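Side-chain contacts in glutathione peroxidase (Hypocrea jecorina, PDB 6VPD), which probably reduces hydroperoxides to alcohols at the expense of thioredoxin, as a peroxidase of the glutathione peroxidase family with a thioredoxin-like fold: residues Val34-Gly37 with Glu41-Leu44; Asn93-Gln98 with Glu149-Asn154; Asn125-Asp130 with Trp137-Lys142; Lys157-Ile160 with Val166-Arg169. One frame throughout, in Å; residues are numbered along the deposited sequence.

Interaction 1: residues Val34-Gly37 with Glu41-Leu44; sequences VPDG and EVDL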
loop_
_atom_site.group_PDB
_atom_site.type_symbol
_atom_site.label_atom_id
_atom_site.label_comp_id
_atom_site.label_asym_id
_atom_site.label_seq_id
_atom_site.Cartn_x
_atom_site.Cartn_y
_atom_site.Cartn_z
ATOM N N VAL A 34 -25.019 6.495 7.374
ATOM C CA VAL A 34 -23.902 5.797 8.011
ATOM C C VAL A 34 -23.964 6.052 9.508
ATOM O O VAL A 34 -24.519 7.067 9.959
ATOM C CB VAL A 34 -22.542 6.270 7.455
ATOM C CG1 VAL A 34 -22.367 5.896 5.986
ATOM C CG2 VAL A 34 -22.425 7.771 7.630
ATOM N N PRO A 35 -23.381 5.163 10.314
ATOM C CA PRO A 35 -23.326 5.414 11.759
ATOM C C PRO A 35 -22.138 6.283 12.125
ATOM O O PRO A 35 -21.031 6.100 11.612
ATOM C CB PRO A 35 -23.168 4.012 12.350
ATOM C CG PRO A 35 -22.320 3.321 11.318
ATOM C CD PRO A 35 -22.783 3.860 9.968
ATOM N N ASP A 36 -22.366 7.235 13.029
ATOM C CA ASP A 36 -21.226 7.932 13.605
ATOM C C ASP A 36 -20.671 7.115 14.767
ATOM O O ASP A 36 -21.171 6.038 15.094
ATOM C CB ASP A 36 -21.600 9.350 14.036
ATOM C CG ASP A 36 -22.807 9.390 14.957
ATOM O OD1 ASP A 36 -23.072 8.385 15.653
ATOM O OD2 ASP A 36 -23.491 10.438 14.987
ATOM N N GLY A 37 -19.624 7.642 15.406
ATOM C CA GLY A 37 -18.977 6.911 16.487
ATOM C C GLY A 37 -19.953 6.422 17.541
ATOM O O GLY A 37 -19.925 5.254 17.941
ATOM N N GLU A 41 -27.205 7.245 13.674
ATOM C CA GLU A 41 -27.178 7.253 12.223
ATOM C C GLU A 41 -27.065 8.679 11.711
ATOM O O GLU A 41 -27.769 9.578 12.180
ATOM C CB GLU A 41 -28.400 6.523 11.659
ATOM C CG GLU A 41 -28.044 5.569 10.500
ATOM C CD GLU A 41 -26.979 4.513 10.906
ATOM O OE1 GLU A 41 -26.337 3.915 10.006
ATOM O OE2 GLU A 41 -26.768 4.278 12.139
ATOM N N VAL A 42 -26.099 8.884 10.817
ATOM C CA VAL A 42 -25.817 10.157 10.171
ATOM C C VAL A 42 -26.395 10.099 8.774
ATOM O O VAL A 42 -26.195 9.113 8.049
ATOM C CB VAL A 42 -24.303 10.431 10.099
ATOM C CG1 VAL A 42 -24.017 11.675 9.244
ATOM C CG2 VAL A 42 -23.699 10.540 11.494
ATOM N N ASP A 43 -27.107 11.149 8.379
ATOM C CA ASP A 43 -27.576 11.245 7.009
ATOM C C ASP A 43 -26.558 12.026 6.190
ATOM O O ASP A 43 -26.227 13.172 6.522
ATOM C CB ASP A 43 -28.949 11.892 6.930
ATOM C CG ASP A 43 -29.598 11.666 5.585
ATOM O OD1 ASP A 43 -28.857 11.449 4.585
ATOM O OD2 ASP A 43 -30.845 11.686 5.526
ATOM N N LEU A 44 -26.056 11.398 5.129
ATOM C CA LEU A 44 -25.034 12.025 4.302
ATOM C C LEU A 44 -25.592 13.113 3.386
ATOM O O LEU A 44 -24.815 13.884 2.817
ATOM C CB LEU A 44 -24.295 10.949 3.494
ATOM C CG LEU A 44 -23.411 10.048 4.369
ATOM C CD1 LEU A 44 -22.647 9.077 3.517
ATOM C CD2 LEU A 44 -22.446 10.850 5.232
#

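Interaction 2: residues Asn93-Gln98 with Glu149-Asn154; sequences NQFGSQ and ERVKWN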
loop_
_atom_site.group_PDB
_atom_site.type_symbol
_atom_site.label_atom_id
_atom_site.label_comp_id
_atom_site.label_asym_id
_atom_site.label_seq_id
_atom_site.Cartn_x
_atom_site.Cartn_y
_atom_site.Cartn_z
ATOM N N ASN A 93 -11.364 -2.576 11.181
ATOM C CA ASN A 93 -10.513 -3.564 11.821
ATOM C C ASN A 93 -10.039 -4.640 10.856
ATOM O O ASN A 93 -9.297 -5.536 11.268
ATOM C CB ASN A 93 -11.267 -4.221 12.980
ATOM C CG ASN A 93 -12.472 -5.031 12.506
ATOM O OD1 ASN A 93 -12.953 -4.852 11.376
ATOM N ND2 ASN A 93 -12.973 -5.923 13.372
ATOM N N GLN A 94 -10.433 -4.565 9.587
ATOM C CA GLN A 94 -10.221 -5.651 8.640
ATOM C C GLN A 94 -8.796 -5.757 8.121
ATOM O O GLN A 94 -8.539 -6.646 7.313
ATOM C CB GLN A 94 -11.162 -5.509 7.439
ATOM C CG GLN A 94 -12.606 -5.902 7.693
ATOM C CD GLN A 94 -13.492 -5.787 6.441
ATOM O OE1 GLN A 94 -13.241 -4.970 5.556
ATOM N NE2 GLN A 94 -14.536 -6.601 6.375
ATOM N N PHE A 95 -7.851 -4.909 8.529
ATOM C CA PHE A 95 -6.495 -4.954 7.956
ATOM C C PHE A 95 -5.458 -5.118 9.077
ATOM O O PHE A 95 -4.613 -4.248 9.308
ATOM C CB PHE A 95 -6.210 -3.706 7.093
ATOM C CG PHE A 95 -7.213 -3.495 5.986
ATOM C CD1 PHE A 95 -7.115 -4.201 4.796
ATOM C CD2 PHE A 95 -8.273 -2.600 6.147
ATOM C CE1 PHE A 95 -8.057 -4.014 3.785
ATOM C CE2 PHE A 95 -9.214 -2.414 5.148
ATOM C CZ PHE A 95 -9.106 -3.115 3.969
ATOM N N GLY A 96 -5.515 -6.256 9.767
ATOM C CA GLY A 96 -4.497 -6.641 10.741
ATOM C C GLY A 96 -4.240 -8.140 10.737
ATOM O O GLY A 96 -5.194 -8.930 10.733
ATOM N N SER A 97 -2.972 -8.552 10.756
ATOM C CA SER A 97 -2.615 -9.946 10.528
ATOM C C SER A 97 -2.223 -10.661 11.824
ATOM O O SER A 97 -1.489 -10.126 12.663
ATOM C CB SER A 97 -1.486 -10.055 9.500
ATOM O OG SER A 97 -1.344 -11.402 9.077
ATOM N N GLN A 98 -2.745 -11.876 11.966
ATOM C CA GLN A 98 -2.570 -12.770 13.106
ATOM C C GLN A 98 -1.120 -13.239 13.233
ATOM O O GLN A 98 -0.818 -14.434 13.140
ATOM C CB GLN A 98 -3.509 -13.978 12.948
ATOM C CG GLN A 98 -4.902 -13.646 12.358
ATOM C CD GLN A 98 -4.910 -13.347 10.837
ATOM O OE1 GLN A 98 -3.869 -13.062 10.227
ATOM N NE2 GLN A 98 -6.101 -13.396 10.234
ATOM N N GLU A 149 -11.734 -4.382 -7.083
ATOM C CA GLU A 149 -12.733 -3.597 -6.383
ATOM C C GLU A 149 -12.472 -3.515 -4.875
ATOM O O GLU A 149 -12.734 -2.468 -4.266
ATOM C CB GLU A 149 -14.109 -4.190 -6.702
ATOM C CG GLU A 149 -15.253 -3.437 -6.117
ATOM C CD GLU A 149 -16.608 -3.943 -6.580
ATOM O OE1 GLU A 149 -16.712 -4.355 -7.765
ATOM O OE2 GLU A 149 -17.557 -3.929 -5.749
ATOM N N ARG A 150 -11.905 -4.566 -4.271
ATOM C CA ARG A 150 -11.552 -4.561 -2.850
ATOM C C ARG A 150 -10.635 -3.400 -2.470
ATOM O O ARG A 150 -9.725 -3.019 -3.217
ATOM C CB ARG A 150 -10.868 -5.878 -2.457
ATOM C CG ARG A 150 -11.778 -7.128 -2.438
ATOM C CD ARG A 150 -12.647 -7.114 -1.179
ATOM N NE ARG A 150 -13.857 -7.936 -1.237
ATOM C CZ ARG A 150 -14.989 -7.569 -1.828
ATOM N NH1 ARG A 150 -15.060 -6.370 -2.412
ATOM N NH2 ARG A 150 -16.035 -8.395 -1.790
ATOM N N VAL A 151 -10.885 -2.850 -1.277
ATOM C CA VAL A 151 -9.908 -2.003 -0.609
ATOM C C VAL A 151 -8.748 -2.861 -0.131
ATOM O O VAL A 151 -8.938 -3.869 0.562
ATOM C CB VAL A 151 -10.563 -1.249 0.552
ATOM C CG1 VAL A 151 -9.542 -0.381 1.258
ATOM C CG2 VAL A 151 -11.725 -0.409 0.029
ATOM N N LYS A 152 -7.536 -2.463 -0.496
ATOM C CA LYS A 152 -6.365 -3.289 -0.224
ATOM C C LYS A 152 -5.885 -3.132 1.212
ATOM O O LYS A 152 -5.521 -4.122 1.852
ATOM C CB LYS A 152 -5.240 -2.937 -1.201
ATOM C CG LYS A 152 -5.679 -2.950 -2.661
ATOM C CD LYS A 152 -4.922 -1.911 -3.508
ATOM C CE LYS A 152 -5.830 -1.296 -4.594
ATOM N NZ LYS A 152 -5.166 -0.195 -5.363
ATOM N N TRP A 153 -5.896 -1.911 1.744
ATOM C CA TRP A 153 -5.258 -1.639 3.023
ATOM C C TRP A 153 -6.005 -0.498 3.708
ATOM O O TRP A 153 -6.962 0.064 3.159
ATOM C CB TRP A 153 -3.778 -1.332 2.793
ATOM C CG TRP A 153 -2.907 -1.345 4.016
ATOM C CD1 TRP A 153 -2.119 -0.318 4.480
ATOM C CD2 TRP A 153 -2.722 -2.435 4.929
ATOM N NE1 TRP A 153 -1.456 -0.710 5.628
ATOM C CE2 TRP A 153 -1.816 -2.000 5.927
ATOM C CE3 TRP A 153 -3.248 -3.729 5.012
ATOM C CZ2 TRP A 153 -1.424 -2.818 6.991
ATOM C CZ3 TRP A 153 -2.871 -4.536 6.080
ATOM C CH2 TRP A 153 -1.957 -4.083 7.046
ATOM N N ASN A 154 -5.575 -0.161 4.926
ATOM C CA ASN A 154 -6.134 1.014 5.576
ATOM C C ASN A 154 -5.819 2.249 4.738
ATOM O O ASN A 154 -4.823 2.290 4.006
ATOM C CB ASN A 154 -5.575 1.199 6.998
ATOM C CG ASN A 154 -5.563 -0.080 7.820
ATOM O OD1 ASN A 154 -6.606 -0.590 8.232
ATOM N ND2 ASN A 154 -4.366 -0.576 8.111
#

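Interaction 3: residues Asn125-Asp130 with Trp137-Lys142; sequences NVNGDD and WLKKEK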
loop_
_atom_site.group_PDB
_atom_site.type_symbol
_atom_site.label_atom_id
_atom_site.label_comp_id
_atom_site.label_asym_id
_atom_site.label_seq_id
_atom_site.Cartn_x
_atom_site.Cartn_y
_atom_site.Cartn_z
ATOM N N ASN A 125 -17.294 -2.367 8.104
ATOM C CA ASN A 125 -16.531 -3.231 7.227
ATOM C C ASN A 125 -16.539 -2.639 5.831
ATOM O O ASN A 125 -17.597 -2.259 5.321
ATOM C CB ASN A 125 -17.113 -4.639 7.231
ATOM C CG ASN A 125 -16.794 -5.369 8.503
ATOM O OD1 ASN A 125 -15.726 -5.960 8.630
ATOM N ND2 ASN A 125 -17.692 -5.288 9.477
ATOM N N VAL A 126 -15.352 -2.530 5.229
ATOM C CA VAL A 126 -15.270 -2.057 3.853
ATOM C C VAL A 126 -15.271 -3.188 2.843
ATOM O O VAL A 126 -15.423 -2.921 1.645
ATOM C CB VAL A 126 -14.023 -1.177 3.609
ATOM C CG1 VAL A 126 -14.029 0.023 4.551
ATOM C CG2 VAL A 126 -12.730 -1.980 3.738
ATOM N N ASN A 127 -15.125 -4.441 3.280
ATOM C CA ASN A 127 -14.956 -5.569 2.371
ATOM C C ASN A 127 -15.804 -6.745 2.822
ATOM O O ASN A 127 -16.199 -6.845 3.981
ATOM C CB ASN A 127 -13.500 -6.003 2.286
ATOM C CG ASN A 127 -12.684 -5.064 1.459
ATOM O OD1 ASN A 127 -13.209 -4.457 0.527
ATOM N ND2 ASN A 127 -11.405 -4.916 1.790
ATOM N N GLY A 128 -16.086 -7.633 1.881
ATOM C CA GLY A 128 -16.933 -8.768 2.158
ATOM C C GLY A 128 -18.391 -8.476 1.893
ATOM O O GLY A 128 -18.799 -7.357 1.555
ATOM N N ASP A 129 -19.196 -9.533 2.045
ATOM C CA ASP A 129 -20.639 -9.422 1.880
ATOM C C ASP A 129 -21.259 -8.654 3.032
ATOM O O ASP A 129 -22.407 -8.196 2.927
ATOM C CB ASP A 129 -21.266 -10.817 1.768
ATOM C CG ASP A 129 -20.840 -11.563 0.502
ATOM O OD1 ASP A 129 -20.910 -10.976 -0.606
ATOM O OD2 ASP A 129 -20.435 -12.744 0.621
ATOM N N ASP A 130 -20.503 -8.513 4.114
ATOM C CA ASP A 130 -20.825 -7.717 5.278
ATOM C C ASP A 130 -20.421 -6.252 5.137
ATOM O O ASP A 130 -20.595 -5.485 6.092
ATOM C CB ASP A 130 -20.102 -8.305 6.483
ATOM C CG ASP A 130 -18.591 -8.347 6.268
ATOM O OD1 ASP A 130 -18.152 -8.868 5.216
ATOM O OD2 ASP A 130 -17.842 -7.816 7.120
ATOM N N TRP A 137 -21.119 0.494 -2.760
ATOM C CA TRP A 137 -21.332 1.446 -3.842
ATOM C C TRP A 137 -20.025 2.115 -4.271
ATOM O O TRP A 137 -19.716 2.166 -5.469
ATOM C CB TRP A 137 -22.366 2.481 -3.407
ATOM C CG TRP A 137 -22.669 3.519 -4.429
ATOM C CD1 TRP A 137 -23.517 3.404 -5.498
ATOM C CD2 TRP A 137 -22.146 4.853 -4.469
ATOM N NE1 TRP A 137 -23.553 4.584 -6.194
ATOM C CE2 TRP A 137 -22.718 5.490 -5.586
ATOM C CE3 TRP A 137 -21.267 5.575 -3.659
ATOM C CZ2 TRP A 137 -22.428 6.810 -5.916
ATOM C CZ3 TRP A 137 -20.966 6.871 -4.000
ATOM C CH2 TRP A 137 -21.544 7.476 -5.114
ATOM N N LEU A 138 -19.247 2.648 -3.309
ATOM C CA LEU A 138 -17.977 3.300 -3.641
ATOM C C LEU A 138 -17.072 2.397 -4.478
ATOM O O LEU A 138 -16.404 2.862 -5.404
ATOM C CB LEU A 138 -17.234 3.720 -2.366
ATOM C CG LEU A 138 -17.751 4.935 -1.586
ATOM C CD1 LEU A 138 -16.892 5.188 -0.368
ATOM C CD2 LEU A 138 -17.838 6.181 -2.436
ATOM N N LYS A 139 -17.046 1.099 -4.170
ATOM C CA LYS A 139 -16.101 0.196 -4.824
ATOM C C LYS A 139 -16.505 -0.099 -6.270
ATOM O O LYS A 139 -15.655 -0.050 -7.167
ATOM C CB LYS A 139 -15.970 -1.083 -3.988
ATOM C CG LYS A 139 -15.000 -0.931 -2.786
ATOM C CD LYS A 139 -15.431 -1.718 -1.554
ATOM C CE LYS A 139 -15.344 -3.203 -1.739
ATOM N NZ LYS A 139 -16.218 -3.894 -0.765
ATOM N N LYS A 140 -17.793 -0.393 -6.515
ATOM C CA LYS A 140 -18.308 -0.532 -7.877
ATOM C C LYS A 140 -18.135 0.750 -8.671
ATOM O O LYS A 140 -17.752 0.714 -9.846
ATOM C CB LYS A 140 -19.798 -0.897 -7.862
ATOM C CG LYS A 140 -20.122 -2.291 -7.345
ATOM C CD LYS A 140 -19.644 -3.357 -8.310
ATOM C CE LYS A 140 -19.883 -4.748 -7.765
ATOM N NZ LYS A 140 -19.203 -5.781 -8.591
ATOM N N GLU A 141 -18.446 1.897 -8.059
ATOM C CA GLU A 141 -18.439 3.165 -8.790
ATOM C C GLU A 141 -17.042 3.583 -9.222
ATOM O O GLU A 141 -16.891 4.299 -10.217
ATOM C CB GLU A 141 -19.070 4.259 -7.943
ATOM C CG GLU A 141 -20.580 4.124 -7.888
ATOM C CD GLU A 141 -21.225 4.189 -9.278
ATOM O OE1 GLU A 141 -21.992 3.263 -9.635
ATOM O OE2 GLU A 141 -20.951 5.168 -10.019
ATOM N N LYS A 142 -16.011 3.171 -8.495
ATOM C CA LYS A 142 -14.641 3.531 -8.838
ATOM C C LYS A 142 -13.748 2.359 -8.459
ATOM O O LYS A 142 -13.218 2.291 -7.343
ATOM C CB LYS A 142 -14.209 4.816 -8.141
ATOM C CG LYS A 142 -12.966 5.446 -8.754
ATOM C CD LYS A 142 -13.276 6.354 -9.912
ATOM C CE LYS A 142 -11.981 6.799 -10.562
ATOM N NZ LYS A 142 -12.177 7.316 -11.961
HETATM O O HOH W 1 -18.121 -5.683 -0.629
#

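Interaction 4: residues Lys157-Ile160 with Val166-Arg169; sequences KFLI and VIGR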
loop_
_atom_site.group_PDB
_atom_site.type_symbol
_atom_site.label_atom_id
_atom_site.label_comp_id
_atom_site.label_asym_id
_atom_site.label_seq_id
_atom_site.Cartn_x
_atom_site.Cartn_y
_atom_site.Cartn_z
ATOM N N LYS A 157 -8.569 6.200 -0.159
ATOM C CA LYS A 157 -9.365 7.429 -0.181
ATOM C C LYS A 157 -10.284 7.449 -1.402
ATOM O O LYS A 157 -9.872 7.064 -2.500
ATOM C CB LYS A 157 -8.464 8.674 -0.219
ATOM C CG LYS A 157 -7.449 8.758 0.881
ATOM C CD LYS A 157 -6.082 8.269 0.429
ATOM C CE LYS A 157 -5.002 8.676 1.426
ATOM N NZ LYS A 157 -3.897 7.660 1.514
ATOM N N PHE A 158 -11.528 7.898 -1.212
ATOM C CA PHE A 158 -12.439 8.226 -2.311
ATOM C C PHE A 158 -12.846 9.690 -2.227
ATOM O O PHE A 158 -13.160 10.191 -1.145
ATOM C CB PHE A 158 -13.722 7.414 -2.293
ATOM C CG PHE A 158 -13.529 5.937 -2.354
ATOM C CD1 PHE A 158 -13.174 5.220 -1.220
ATOM C CD2 PHE A 158 -13.799 5.239 -3.537
ATOM C CE1 PHE A 158 -13.046 3.830 -1.273
ATOM C CE2 PHE A 158 -13.669 3.849 -3.599
ATOM C CZ PHE A 158 -13.282 3.148 -2.467
ATOM N N LEU A 159 -12.884 10.362 -3.371
ATOM C CA LEU A 159 -13.247 11.768 -3.453
ATOM C C LEU A 159 -14.641 11.898 -4.071
ATOM O O LEU A 159 -14.870 11.422 -5.187
ATOM C CB LEU A 159 -12.208 12.526 -4.270
ATOM C CG LEU A 159 -12.428 14.026 -4.423
ATOM C CD1 LEU A 159 -12.464 14.667 -3.049
ATOM C CD2 LEU A 159 -11.338 14.638 -5.318
ATOM N N ILE A 160 -15.561 12.546 -3.342
ATOM C CA ILE A 160 -16.933 12.772 -3.786
ATOM C C ILE A 160 -17.063 14.211 -4.270
ATOM O O ILE A 160 -16.854 15.154 -3.495
ATOM C CB ILE A 160 -17.960 12.508 -2.668
ATOM C CG1 ILE A 160 -17.738 11.169 -1.927
ATOM C CG2 ILE A 160 -19.351 12.591 -3.264
ATOM C CD1 ILE A 160 -17.679 9.953 -2.784
ATOM N N VAL A 166 -18.437 9.540 -7.462
ATOM C CA VAL A 166 -17.047 9.302 -7.093
ATOM C C VAL A 166 -16.153 9.810 -8.209
ATOM O O VAL A 166 -16.236 9.338 -9.346
ATOM C CB VAL A 166 -16.799 7.818 -6.808
ATOM C CG1 VAL A 166 -15.351 7.596 -6.375
ATOM C CG2 VAL A 166 -17.761 7.351 -5.744
ATOM N N ILE A 167 -15.300 10.784 -7.896
ATOM C CA ILE A 167 -14.402 11.353 -8.892
ATOM C C ILE A 167 -12.969 10.885 -8.732
ATOM O O ILE A 167 -12.144 11.202 -9.583
ATOM C CB ILE A 167 -14.464 12.894 -8.902
ATOM C CG1 ILE A 167 -13.925 13.479 -7.609
ATOM C CG2 ILE A 167 -15.900 13.397 -9.116
ATOM C CD1 ILE A 167 -14.354 14.935 -7.411
ATOM N N GLY A 168 -12.641 10.134 -7.686
ATOM C CA GLY A 168 -11.255 9.736 -7.496
ATOM C C GLY A 168 -11.067 8.639 -6.465
ATOM O O GLY A 168 -11.765 8.617 -5.453
ATOM N N ARG A 169 -10.148 7.713 -6.707
ATOM C CA ARG A 169 -9.758 6.736 -5.702
ATOM C C ARG A 169 -8.242 6.635 -5.675
ATOM O O ARG A 169 -7.615 6.528 -6.733
ATOM C CB ARG A 169 -10.374 5.380 -6.006
ATOM C CG ARG A 169 -9.922 4.267 -5.082
ATOM C CD ARG A 169 -10.691 3.002 -5.399
ATOM N NE ARG A 169 -10.278 1.889 -4.576
ATOM C CZ ARG A 169 -10.939 0.734 -4.512
ATOM N NH1 ARG A 169 -12.056 0.547 -5.228
ATOM N NH2 ARG A 169 -10.467 -0.234 -3.726
#

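Interaction 1: residues Val34-Gly37 with Glu41-Leu44
The beta hairpin of strands 33-35 and 41-43 is held by Val-34 and Val-42, an antiparallel hydrogen-bonded pair. Val-34 N gives its hydrogen to Val-42 O at 2.9 Å, and Val-42 N returns the bond to Val-34 O at 2.6 Å. Both valines put their side chains on one face of the hairpin, and there each methyl of Val-34 finds a separate branch of Leu-44: CG2 lies 3.9 Å from Leu-44 CD2 and CG1 is 4.0 Å from Leu-44 CD1, the two chains crossing at about a right angle. Val-42 CG2, turned away from its own carbonyl carbon, reaches instead toward the turn and rests 3.5 Å from Asp-36 CB. The carboxylate of Asp-36 is engaged within the turn itself, where OD1 accepts from Asn-40 N.

On the other face Pro-35 and Glu-41 run side by side. A bend at chi2 (57°) folds the glutamate back over the Val-34 to Pro-35 peptide, with Glu-41 OE1 3.2 Å from Pro-35 N; the proline nitrogen has no hydrogen to offer this carboxylate. Val-34 and Leu-44 turn inward, meeting Phe-90 and Leu-88 of strand 85-92, while His-132 abuts Val-34 and Pro-35.

Interaction 2: residues Asn93-Gln98 with Glu149-Asn154
Phe-95 of the Asn-Gln-Phe-Gly motif inserts its ring beside the Trp-Asn pair at 153-154, two sequence signatures of the glutathione peroxidase family brought together by loops of the thioredoxin-like fold. In relatives, the glutamine, tryptophan and asparagine of these motifs belong to the catalytic tetrad. Here the side chain of Asn-154 is about 11 Å from that of Cys-61, the predicted active-site residue, and Gln-94 NE2 bonds to Asn-127 O, consistent with a tetrad not assembled in this apo crystal. Lys-178 of the second subunit packs on Trp-153.

No hydrogen bond joins the segments; the contact rests on one aromatic side chain. At its root, CB lies between two partners, 3.6 Å from Trp-153 CZ3 and 3.3 Å from Asn-154 OD1. The same amide oxygen follows the ring along one branch, standing 3.3 Å from Phe-95 CD2, and the phenyl and amide planes are nearly perpendicular, at 84°. CG is turned away from the carbonyl carbon (chi1 -56°), which carries the ring under the backbone of the partner loop: Trp-153 C sits 3.8 Å above the ring centre, with Asn-154 N on the same face nearer the rim. Gln-94 CB approaches the opposite face. Against the six-membered ring of Trp-153 the phenyl is inclined at 68°, an oblique meeting. Farther out, Phe-95 CE1 passes Lys-152 O. Val-151 O lies near the ring plane at the edge, 3.3 Å from Phe-95 CE1. At the tip, Phe-95 CZ touches Val-151 CG1 at 3.9 Å.

Interaction 3: residues Asn125-Asp130 with Trp137-Lys142
A buried polar contact, centred on Lys-139 and shared with Val-126 and Asn-127, ties helix 133-141 to the loop that leads into it. Lys-139 leaves the helix toward the loop, and its chain is bent at chi2 and again at chi3 (68°), which brings the ammonium group beneath the backbone at 126-128. NZ bonds Val-126 O at 2.7 Å, approaching in the carbonyl plane on a lone pair. A second, weak bond runs from NZ to Asn-127 OD1 at 3.3 Å, the two side chains crossing at about a right angle. The third partner is a water that accepts from Lys-139 NZ at 2.6 Å and donates to Gly-128 O at 2.8 Å, extending the grip of the lysine by one more residue.

Two protein oxygens, one of them only weakly bonded, and a water face the ammonium, and would probably help to stabilise a positive charge close to the guanidinium of Arg-150. The asparagine is in turn positioned from outside: its ND2 bonds to Val-151 O, which helps to set the rotation of the amide that presents OD1 to the lysine.

On the inner side of the helix, Leu-138 packs on Phe-158 and Ile-160 of the central sheet. The lysine tie is a local addition; the helix laid against a mixed sheet is what fits the alpha/beta layering of the thioredoxin-like fold.

Interaction 4: residues Lys157-Ile160 with Val166-Arg169
Strands 157-160 and 166-169 run antiparallel, 156° between their directions, with Leu-159 N bonded to Gly-168 O at 2.9 Å and Ile-167 N to Leu-159 O at 2.8 Å. Because Ile-167 and Gly-168 both face Leu-159, this edge hairpin of the thioredoxin-like sheet contains a classic beta bulge. The extra residue puts Ile-167 to use against Leu-159: its CG1 stands between the backbone N and the carbonyl carbon (chi1 66°) and meets Leu-159 CG at 3.6 Å. Helix 176-188 flanks this side, Ile-183 touching Leu-159 and Ala-186 touching Ile-167.

On the other face Val-166 divides its methyls between two neighbours. CG1 comes to the edge of the Phe-158 ring, 4.0 Å from CD2, and CG2 reaches Ile-160 CD1 at 3.9 Å; Trp-137 of helix 133-141 packs on Val-166. Beyond Val-166, Arg-169 runs alongside Phe-158, extended from CG to NE. Glu-156 forms a salt bridge with its NE, and the carbonyls of Lys-142 and Glu-149 take NH1 and NH2, so the guanidinium is held from several sides. Its plane is turned 47° from the phenyl, with Arg-169 CD 3.6 Å from Phe-158 CE2 and Phe-158 CZ 3.7 Å above one guanidinium face, toward the rim.

In the fold
From the N terminus, interaction 1 comes first and closes a short hairpin loop, in series with everything that follows and touching none of the other three; its centre lies about 19 Å from that of interaction 4, across the middle of the chain. Interaction 2 spans a long excursion between residues 98 and 149, part of it (99-113) disordered in the model, and interaction 3 falls within it, tying a loop to the helix it precedes. The two touch through Asn-127, where three loops meet. Interaction 4 then closes the edge hairpin of the central sheet, and through Arg-169 this sheet edge is joined to the helix end of interaction 3 and the second loop of interaction 2.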